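Local coordinates for protein nicotinate-nucleotide--dimethylbenzimidazole phosphoribosyltransferase (Thermus thermophilus HB8, PDB 1WX1) that probably catalyses the transfer of phosphoribose from nicotinate mononucleotide to 5,6-dimethylbenzimidazole, giving alpha-ribazole 5'-phosphate for cobalamin biosynthesis, at residues A52-H56 and G227-I233; L174-L179 and L259-K263; D250-A256 and G282-L287. All blocks are in the same frame, centred on the assembly; numbering follows the deposited sequence.

Contact 1 of 3, residues A52-H56 and G227-I233; sequences AAADH and GLELVAI
A52 and E229 face each other where the end of strand 47-54 runs nearly antiparallel to the first turns of helix 228-242, their short axes 159° apart and 7.0 Å at closest approach. The small methyls of A52 and A54 allow strand and helix to come this close. A52 CB lies 3.9 Å from I233 CG1 and also touches the methyl of A232, while A54 CB sits 3.8 Å from L228 CB.

Beyond the strand the contact turns polar. E229 CG stands between its own backbone N and carbonyl carbon (chi1 82°), and a second bend at chi2 carries the carboxylate along the helix start to the ring of H56, which comes from the opposite direction. H56 NE2 donates to E229 OE2 at 2.6 Å; OE2 lies in the imidazole plane and receives the N-H on its syn lone pair, the two planes being 58° apart. N167 also donates to OE2, so this buried oxygen is gripped twice. E229 OE1 takes a bond from a water that also donates to D55 O and accepts from L228 N, and the water lies over one face of the H56 ring. G227 is the N-cap, where a CB would run into H56 CE1. With an alanine at E229, H56 NE2 and N167 would probably lose their shared acceptor and the imidazole would be freer to turn.

The result is a His-carboxylate pair at the C-terminal edge of a parallel sheet, where a central strand gives way to a loop, as is usual for active-site clefts of Rossmann-like alpha/beta folds; the side chain of A53 lies about 9 Å from that of E304, the predicted proton acceptor.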
loop_
_atom_site.group_PDB
_atom_site.type_symbol
_atom_site.label_atom_id
_atom_site.label_comp_id
_atom_site.label_asym_id
_atom_site.label_seq_id
_atom_site.Cartn_x
_atom_site.Cartn_y
_atom_site.Cartn_z
ATOM N N ALA A 52 -19.094 4.426 -11.191
ATOM C CA ALA A 52 -20.470 4.850 -11.435
ATOM C C ALA A 52 -20.557 6.370 -11.328
ATOM O O ALA A 52 -20.033 6.962 -10.386
ATOM C CB ALA A 52 -21.403 4.190 -10.424
ATOM N N ALA A 53 -21.228 6.999 -12.290
ATOM C CA ALA A 53 -21.339 8.450 -12.302
ATOM C C ALA A 53 -22.768 8.948 -12.447
ATOM O O ALA A 53 -23.568 8.377 -13.185
ATOM C CB ALA A 53 -20.482 9.024 -13.434
ATOM N N ALA A 54 -23.072 10.028 -11.737
ATOM C CA ALA A 54 -24.388 10.642 -11.787
ATOM C C ALA A 54 -24.310 12.002 -11.111
ATOM O O ALA A 54 -23.433 12.241 -10.279
ATOM C CB ALA A 54 -25.418 9.760 -11.078
ATOM N N ASP A 55 -25.228 12.890 -11.470
ATOM C CA ASP A 55 -25.252 14.210 -10.873
ATOM C C ASP A 55 -26.242 14.298 -9.727
ATOM O O ASP A 55 -27.106 13.433 -9.574
ATOM C CB ASP A 55 -25.520 15.264 -11.941
ATOM C CG ASP A 55 -24.252 15.646 -12.679
ATOM O OD1 ASP A 55 -24.190 15.489 -13.918
ATOM O OD2 ASP A 55 -23.303 16.093 -12.000
ATOM N N HIS A 56 -26.098 15.346 -8.923
ATOM C CA HIS A 56 -26.923 15.541 -7.736
ATOM C C HIS A 56 -27.603 16.907 -7.676
ATOM O O HIS A 56 -26.950 17.939 -7.834
ATOM C CB HIS A 56 -26.040 15.367 -6.497
ATOM C CG HIS A 56 -25.381 14.028 -6.412
ATOM N ND1 HIS A 56 -25.829 13.027 -5.574
ATOM C CD2 HIS A 56 -24.325 13.504 -7.083
ATOM C CE1 HIS A 56 -25.084 11.950 -5.734
ATOM N NE2 HIS A 56 -24.162 12.216 -6.647
ATOM N N GLY A 227 -28.075 8.979 -3.876
ATOM C CA GLY A 227 -27.719 9.365 -5.230
ATOM C C GLY A 227 -27.806 8.151 -6.140
ATOM O O GLY A 227 -27.706 7.007 -5.685
ATOM N N LEU A 228 -27.989 8.392 -7.432
ATOM C CA LEU A 228 -28.102 7.306 -8.397
ATOM C C LEU A 228 -26.866 6.418 -8.482
ATOM O O LEU A 228 -26.987 5.195 -8.540
ATOM C CB LEU A 228 -28.420 7.878 -9.781
ATOM C CG LEU A 228 -29.816 8.501 -9.879
ATOM C CD1 LEU A 228 -29.835 9.550 -10.977
ATOM C CD2 LEU A 228 -30.854 7.403 -10.143
ATOM N N GLU A 229 -25.682 7.026 -8.502
ATOM C CA GLU A 229 -24.451 6.254 -8.603
ATOM C C GLU A 229 -24.185 5.494 -7.304
ATOM O O GLU A 229 -23.517 4.465 -7.311
ATOM C CB GLU A 229 -23.257 7.164 -8.961
ATOM C CG GLU A 229 -22.623 7.907 -7.797
ATOM C CD GLU A 229 -23.307 9.219 -7.481
ATOM O OE1 GLU A 229 -24.552 9.281 -7.578
ATOM O OE2 GLU A 229 -22.593 10.183 -7.121
ATOM N N LEU A 230 -24.713 5.990 -6.187
ATOM C CA LEU A 230 -24.514 5.302 -4.911
ATOM C C LEU A 230 -25.319 4.000 -4.924
ATOM O O LEU A 230 -24.865 2.967 -4.427
ATOM C CB LEU A 230 -24.957 6.191 -3.735
ATOM C CG LEU A 230 -24.285 7.567 -3.614
ATOM C CD1 LEU A 230 -24.708 8.229 -2.302
ATOM C CD2 LEU A 230 -22.765 7.425 -3.656
ATOM N N VAL A 231 -26.516 4.058 -5.495
ATOM C CA VAL A 231 -27.372 2.883 -5.598
ATOM C C VAL A 231 -26.755 1.922 -6.622
ATOM O O VAL A 231 -26.782 0.706 -6.438
ATOM C CB VAL A 231 -28.793 3.279 -6.041
ATOM C CG1 VAL A 231 -29.651 2.036 -6.250
ATOM C CG2 VAL A 231 -29.418 4.188 -4.989
ATOM N N ALA A 232 -26.203 2.473 -7.701
ATOM C CA ALA A 232 -25.565 1.647 -8.722
ATOM C C ALA A 232 -24.367 0.932 -8.099
ATOM O O ALA A 232 -24.082 -0.224 -8.420
ATOM C CB ALA A 232 -25.104 2.513 -9.894
ATOM N N ILE A 233 -23.669 1.625 -7.202
ATOM C CA ILE A 233 -22.514 1.040 -6.539
ATOM C C ILE A 233 -22.943 -0.159 -5.697
ATOM O O ILE A 233 -22.236 -1.166 -5.633
ATOM C CB ILE A 233 -21.771 2.110 -5.714
ATOM C CG1 ILE A 233 -20.976 3.000 -6.686
ATOM C CG2 ILE A 233 -20.843 1.460 -4.681
ATOM C CD1 ILE A 233 -20.459 4.293 -6.089
HETATM O O HOH W 1 -26.884 10.933 -8.164
#

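Contact 2 of 3, residues L174-L179 and L259-K263; sequences LTAALL and LLAWK
L178 and L259 both turn CG anti to their carbonyl carbons (chi1 -60° in L178), and the extended chi2 of L178 then sends CD1 across to the other helix. The contact is a leucine-rich helix-helix packing between the end of helix 167-179 and helix 252-264, two helices of this alpha/beta protein that run in nearly the same direction, with the short axes 27° apart and 10.6 Å at closest approach.

L178 carries most of the contact. Its CD1 comes down on the backbone between L259 and L260, 3.6 Å from L260 N, and rests against the CB atoms of both residues. Leucine suits this place because its branch reaches the neighbouring backbone while its second methyl, CD2, stays on the side of K263 CG. L259 answers in the other direction: its CD1 is 4.0 Å from T175 CG2 and equally far from L179 CD1, the side chains of L179 and L259 meeting at about a right angle. T175 thus offers a methyl to the interface, while its OG1 is held by A171 O. One turn earlier in helix 167-179 than L178, L174 CD2 makes a distant approach to L260 CB, and A222 of helix 218-225 packs against both of these leucines.

At the solvent side the apolar seam gives way to K263, a residue that can lay methylenes against leucine and still keep its charge in water. Its chain bends at chi2 (-54°) and is extended from there on, with CE 3.9 Å from L178 O. That carbonyl lies near the end of its helix, and a water joins it to the lysine: the water donates to L178 O at 3.2 Å and accepts from K263 NZ at 2.6 Å.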
loop_
_atom_site.group_PDB
_atom_site.type_symbol
_atom_site.label_atom_id
_atom_site.label_comp_id
_atom_site.label_asym_id
_atom_site.label_seq_id
_atom_site.Cartn_x
_atom_site.Cartn_y
_atom_site.Cartn_z
ATOM N N LEU A 174 -27.232 9.122 3.110
ATOM C CA LEU A 174 -27.484 7.692 3.018
ATOM C C LEU A 174 -26.824 6.955 4.178
ATOM O O LEU A 174 -27.412 6.042 4.762
ATOM C CB LEU A 174 -26.959 7.148 1.687
ATOM C CG LEU A 174 -27.135 5.641 1.465
ATOM C CD1 LEU A 174 -28.612 5.275 1.577
ATOM C CD2 LEU A 174 -26.598 5.257 0.091
ATOM N N THR A 175 -25.605 7.355 4.519
ATOM C CA THR A 175 -24.894 6.706 5.612
ATOM C C THR A 175 -25.622 6.947 6.932
ATOM O O THR A 175 -25.854 6.016 7.705
ATOM C CB THR A 175 -23.454 7.221 5.712
ATOM O OG1 THR A 175 -22.744 6.883 4.513
ATOM C CG2 THR A 175 -22.742 6.598 6.912
ATOM N N ALA A 176 -25.987 8.201 7.184
ATOM C CA ALA A 176 -26.695 8.550 8.410
ATOM C C ALA A 176 -28.011 7.779 8.511
ATOM O O ALA A 176 -28.349 7.245 9.571
ATOM C CB ALA A 176 -26.957 10.060 8.454
ATOM N N ALA A 177 -28.742 7.703 7.405
ATOM C CA ALA A 177 -30.020 7.007 7.382
ATOM C C ALA A 177 -29.887 5.506 7.654
ATOM O O ALA A 177 -30.636 4.946 8.455
ATOM C CB ALA A 177 -30.716 7.240 6.043
ATOM N N LEU A 178 -28.932 4.861 6.989
ATOM C CA LEU A 178 -28.719 3.427 7.163
ATOM C C LEU A 178 -28.138 3.053 8.522
ATOM O O LEU A 178 -28.474 2.009 9.073
ATOM C CB LEU A 178 -27.789 2.890 6.071
ATOM C CG LEU A 178 -28.258 3.055 4.626
ATOM C CD1 LEU A 178 -27.232 2.437 3.682
ATOM C CD2 LEU A 178 -29.605 2.390 4.452
ATOM N N LEU A 179 -27.260 3.896 9.055
ATOM C CA LEU A 179 -26.630 3.615 10.339
ATOM C C LEU A 179 -27.290 4.325 11.520
ATOM O O LEU A 179 -26.929 4.082 12.671
ATOM C CB LEU A 179 -25.153 3.994 10.286
ATOM C CG LEU A 179 -24.320 3.323 9.192
ATOM C CD1 LEU A 179 -22.878 3.746 9.349
ATOM C CD2 LEU A 179 -24.439 1.807 9.282
ATOM N N LEU A 259 -22.595 -0.007 2.021
ATOM C CA LEU A 259 -23.453 -0.142 3.201
ATOM C C LEU A 259 -24.867 -0.496 2.766
ATOM O O LEU A 259 -25.548 -1.317 3.402
ATOM C CB LEU A 259 -23.471 1.165 4.007
ATOM C CG LEU A 259 -22.214 1.489 4.817
ATOM C CD1 LEU A 259 -22.375 2.852 5.479
ATOM C CD2 LEU A 259 -21.985 0.411 5.873
ATOM N N LEU A 260 -25.313 0.128 1.677
ATOM C CA LEU A 260 -26.644 -0.143 1.153
ATOM C C LEU A 260 -26.731 -1.601 0.705
ATOM O O LEU A 260 -27.713 -2.293 0.990
ATOM C CB LEU A 260 -26.955 0.789 -0.027
ATOM C CG LEU A 260 -28.294 0.552 -0.733
ATOM C CD1 LEU A 260 -29.437 0.580 0.274
ATOM C CD2 LEU A 260 -28.493 1.616 -1.806
ATOM N N ALA A 261 -25.697 -2.066 0.008
ATOM C CA ALA A 261 -25.652 -3.445 -0.470
ATOM C C ALA A 261 -25.676 -4.402 0.726
ATOM O O ALA A 261 -26.375 -5.418 0.713
ATOM C CB ALA A 261 -24.383 -3.670 -1.300
ATOM N N TRP A 262 -24.902 -4.065 1.752
ATOM C CA TRP A 262 -24.818 -4.865 2.967
ATOM C C TRP A 262 -26.191 -4.985 3.630
ATOM O O TRP A 262 -26.583 -6.062 4.085
ATOM C CB TRP A 262 -23.814 -4.221 3.928
ATOM C CG TRP A 262 -23.648 -4.937 5.230
ATOM C CD1 TRP A 262 -23.555 -6.287 5.423
ATOM C CD2 TRP A 262 -23.490 -4.337 6.517
ATOM N NE1 TRP A 262 -23.360 -6.566 6.757
ATOM C CE2 TRP A 262 -23.337 -5.378 7.460
ATOM C CE3 TRP A 262 -23.509 -3.010 6.985
ATOM C CZ2 TRP A 262 -23.143 -5.149 8.824
ATOM C CZ3 TRP A 262 -23.321 -2.775 8.348
ATOM C CH2 TRP A 262 -23.164 -3.843 9.252
ATOM N N LYS A 263 -26.924 -3.877 3.675
ATOM C CA LYS A 263 -28.252 -3.878 4.275
ATOM C C LYS A 263 -29.198 -4.789 3.507
ATOM O O LYS A 263 -30.113 -5.367 4.083
ATOM C CB LYS A 263 -28.822 -2.457 4.320
ATOM C CG LYS A 263 -28.076 -1.550 5.276
ATOM C CD LYS A 263 -28.005 -2.177 6.661
ATOM C CE LYS A 263 -27.119 -1.371 7.595
ATOM N NZ LYS A 263 -26.995 -2.055 8.910
HETATM O O HOH W 2 -29.162 -1.055 9.858
#

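Contact 3 of 3, residues D250-A256 and G282-L287; sequences DGFPVTA and GHRHQL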
loop_
_atom_site.group_PDB
_atom_site.type_symbol
_atom_site.label_atom_id
_atom_site.label_comp_id
_atom_site.label_asym_id
_atom_site.label_seq_id
_atom_site.Cartn_x
_atom_site.Cartn_y
_atom_site.Cartn_z
ATOM N N ASP A 250 -13.603 1.694 -1.765
ATOM C CA ASP A 250 -12.843 2.899 -2.033
ATOM C C ASP A 250 -13.151 3.885 -0.902
ATOM O O ASP A 250 -13.072 3.524 0.277
ATOM C CB ASP A 250 -13.218 3.508 -3.392
ATOM C CG ASP A 250 -12.333 4.692 -3.757
ATOM O OD1 ASP A 250 -11.115 4.601 -3.505
ATOM O OD2 ASP A 250 -12.844 5.702 -4.295
ATOM N N GLY A 251 -13.538 5.106 -1.259
ATOM C CA GLY A 251 -13.811 6.123 -0.257
ATOM C C GLY A 251 -15.201 6.204 0.340
ATOM O O GLY A 251 -15.959 5.241 0.320
ATOM N N PHE A 252 -15.531 7.388 0.854
ATOM C CA PHE A 252 -16.804 7.660 1.521
ATOM C C PHE A 252 -18.066 7.364 0.694
ATOM O O PHE A 252 -18.939 6.615 1.141
ATOM C CB PHE A 252 -16.793 9.119 2.024
ATOM C CG PHE A 252 -17.961 9.487 2.903
ATOM C CD1 PHE A 252 -18.763 10.586 2.588
ATOM C CD2 PHE A 252 -18.247 8.762 4.053
ATOM C CE1 PHE A 252 -19.828 10.959 3.412
ATOM C CE2 PHE A 252 -19.311 9.126 4.885
ATOM C CZ PHE A 252 -20.105 10.226 4.562
ATOM N N PRO A 253 -18.183 7.940 -0.517
ATOM C CA PRO A 253 -19.377 7.676 -1.330
ATOM C C PRO A 253 -19.474 6.207 -1.748
ATOM O O PRO A 253 -20.546 5.604 -1.692
ATOM C CB PRO A 253 -19.197 8.618 -2.526
ATOM C CG PRO A 253 -18.395 9.758 -1.940
ATOM C CD PRO A 253 -17.369 9.010 -1.121
ATOM N N VAL A 254 -18.352 5.624 -2.161
ATOM C CA VAL A 254 -18.359 4.217 -2.565
ATOM C C VAL A 254 -18.749 3.319 -1.393
ATOM O O VAL A 254 -19.526 2.380 -1.544
ATOM C CB VAL A 254 -16.975 3.779 -3.114
ATOM C CG1 VAL A 254 -16.892 2.249 -3.193
ATOM C CG2 VAL A 254 -16.767 4.383 -4.508
ATOM N N THR A 255 -18.210 3.617 -0.219
ATOM C CA THR A 255 -18.509 2.823 0.959
ATOM C C THR A 255 -19.960 3.009 1.383
ATOM O O THR A 255 -20.551 2.112 1.967
ATOM C CB THR A 255 -17.534 3.172 2.103
ATOM O OG1 THR A 255 -16.197 2.946 1.643
ATOM C CG2 THR A 255 -17.779 2.281 3.325
ATOM N N ALA A 256 -20.544 4.167 1.080
ATOM C CA ALA A 256 -21.952 4.387 1.408
ATOM C C ALA A 256 -22.756 3.418 0.535
ATOM O O ALA A 256 -23.755 2.845 0.973
ATOM C CB ALA A 256 -22.354 5.835 1.108
ATOM N N GLY A 282 -16.540 10.937 7.827
ATOM C CA GLY A 282 -17.488 9.841 7.905
ATOM C C GLY A 282 -17.008 8.469 7.462
ATOM O O GLY A 282 -17.635 7.462 7.789
ATOM N N HIS A 283 -15.903 8.411 6.727
ATOM C CA HIS A 283 -15.384 7.133 6.246
ATOM C C HIS A 283 -15.037 6.183 7.399
ATOM O O HIS A 283 -15.371 5.006 7.390
ATOM C CB HIS A 283 -14.136 7.411 5.407
ATOM C CG HIS A 283 -13.872 6.239 4.497
ATOM N ND1 HIS A 283 -12.639 5.923 4.028
ATOM C CD2 HIS A 283 -14.789 5.312 3.992
ATOM C CE1 HIS A 283 -12.811 4.831 3.260
ATOM N NE2 HIS A 283 -14.089 4.442 3.221
ATOM N N ARG A 284 -14.356 6.689 8.422
ATOM C CA ARG A 284 -13.990 5.839 9.551
ATOM C C ARG A 284 -15.225 5.216 10.205
ATOM O O ARG A 284 -15.201 4.047 10.595
ATOM C CB ARG A 284 -13.193 6.628 10.598
ATOM C CG ARG A 284 -12.904 5.825 11.869
ATOM C CD ARG A 284 -12.102 4.549 11.586
ATOM N NE ARG A 284 -10.659 4.790 11.579
ATOM C CZ ARG A 284 -9.743 3.874 11.269
ATOM N NH1 ARG A 284 -10.112 2.646 10.933
ATOM N NH2 ARG A 284 -8.453 4.185 11.307
ATOM N N HIS A 285 -16.303 5.989 10.320
ATOM C CA HIS A 285 -17.531 5.484 10.922
ATOM C C HIS A 285 -18.103 4.332 10.113
ATOM O O HIS A 285 -18.588 3.348 10.673
ATOM C CB HIS A 285 -18.577 6.595 11.026
ATOM C CG HIS A 285 -18.198 7.687 11.973
ATOM N ND1 HIS A 285 -18.030 7.473 13.325
ATOM C CD2 HIS A 285 -17.949 9.003 11.766
ATOM C CE1 HIS A 285 -17.695 8.609 13.910
ATOM N NE2 HIS A 285 -17.638 9.553 12.985
ATOM N N GLN A 286 -18.054 4.463 8.792
ATOM C CA GLN A 286 -18.567 3.421 7.913
ATOM C C GLN A 286 -17.758 2.137 8.065
ATOM O O GLN A 286 -18.322 1.047 8.162
ATOM C CB GLN A 286 -18.496 3.875 6.456
ATOM C CG GLN A 286 -19.330 5.105 6.134
ATOM C CD GLN A 286 -19.092 5.569 4.717
ATOM O OE1 GLN A 286 -17.956 5.606 4.265
ATOM N NE2 GLN A 286 -20.158 5.931 4.014
ATOM N N LEU A 287 -16.436 2.276 8.060
ATOM C CA LEU A 287 -15.554 1.125 8.187
ATOM C C LEU A 287 -15.715 0.454 9.548
ATOM O O LEU A 287 -15.630 -0.771 9.654
ATOM C CB LEU A 287 -14.101 1.542 7.962
ATOM C CG LEU A 287 -13.778 2.011 6.536
ATOM C CD1 LEU A 287 -12.300 2.302 6.428
ATOM C CD2 LEU A 287 -14.182 0.936 5.523
#
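The side chains of Q286 and F252 cross at about a right angle, although the amide and ring planes are only 38° apart. Q286 leans toward helix 252-264 with CG anti to its carbonyl carbon (chi1 -62°) and an extended chain beyond, which sets the amide between F252 and T255. Its NE2 donates to F252 O at 3.2 Å, the acceptor in the amide plane; A256 N reaches the same oxygen from the opposite face. NE2 also bonds to T175 OG1, a second partner for a buried glutamine. OE1 lies 3.2 Å from F252 CD2.

This is the N-terminal turn of helix 252-264, following strand 247-249 of the parallel sheet, with G251 at the N-cap and helix 281-290 packed alongside at 30°. The D250 carboxylate is held by the backbone N of G305 and of A308, and its side chain lies about 6 Å from that of E304, the predicted proton acceptor.

H283 crosses T255 at about a right angle, and its two ring nitrogens suit it to serve two partners: NE2 donates to T255 OG1 at 3.0 Å, while ND1 is bonded to S278 N. Threonine fits because its hydroxyl accepts this bond while donating to G251 O at 2.7 Å. G251 CA makes a CH-pi contact over the H283 face, and L287 CD1 packs on the other. G282 must stay bare, since a CB would collide with F252 CE2.

Contact 1 closes before contact 3 opens along the chain, whereas contact 2 crosses both, its first segment falling between the two segments of contact 1. The centres lie 10 to 15 Å apart. Contacts 2 and 3 share helix 252-264, contact 3 using its N-terminal turn and contact 2 a later turn, and T175 and Q286 meet between them. Contact 1 meets both through helix 228-242, L230 packing on L174 and P253, and I233 on V254. Strands 47-54 and 247-249 flank strand 157-163, so contacts 1 and 3 sit at the ends of strands in one parallel sheet, near the predicted catalytic E304, while contact 2 lies away from it among the helices.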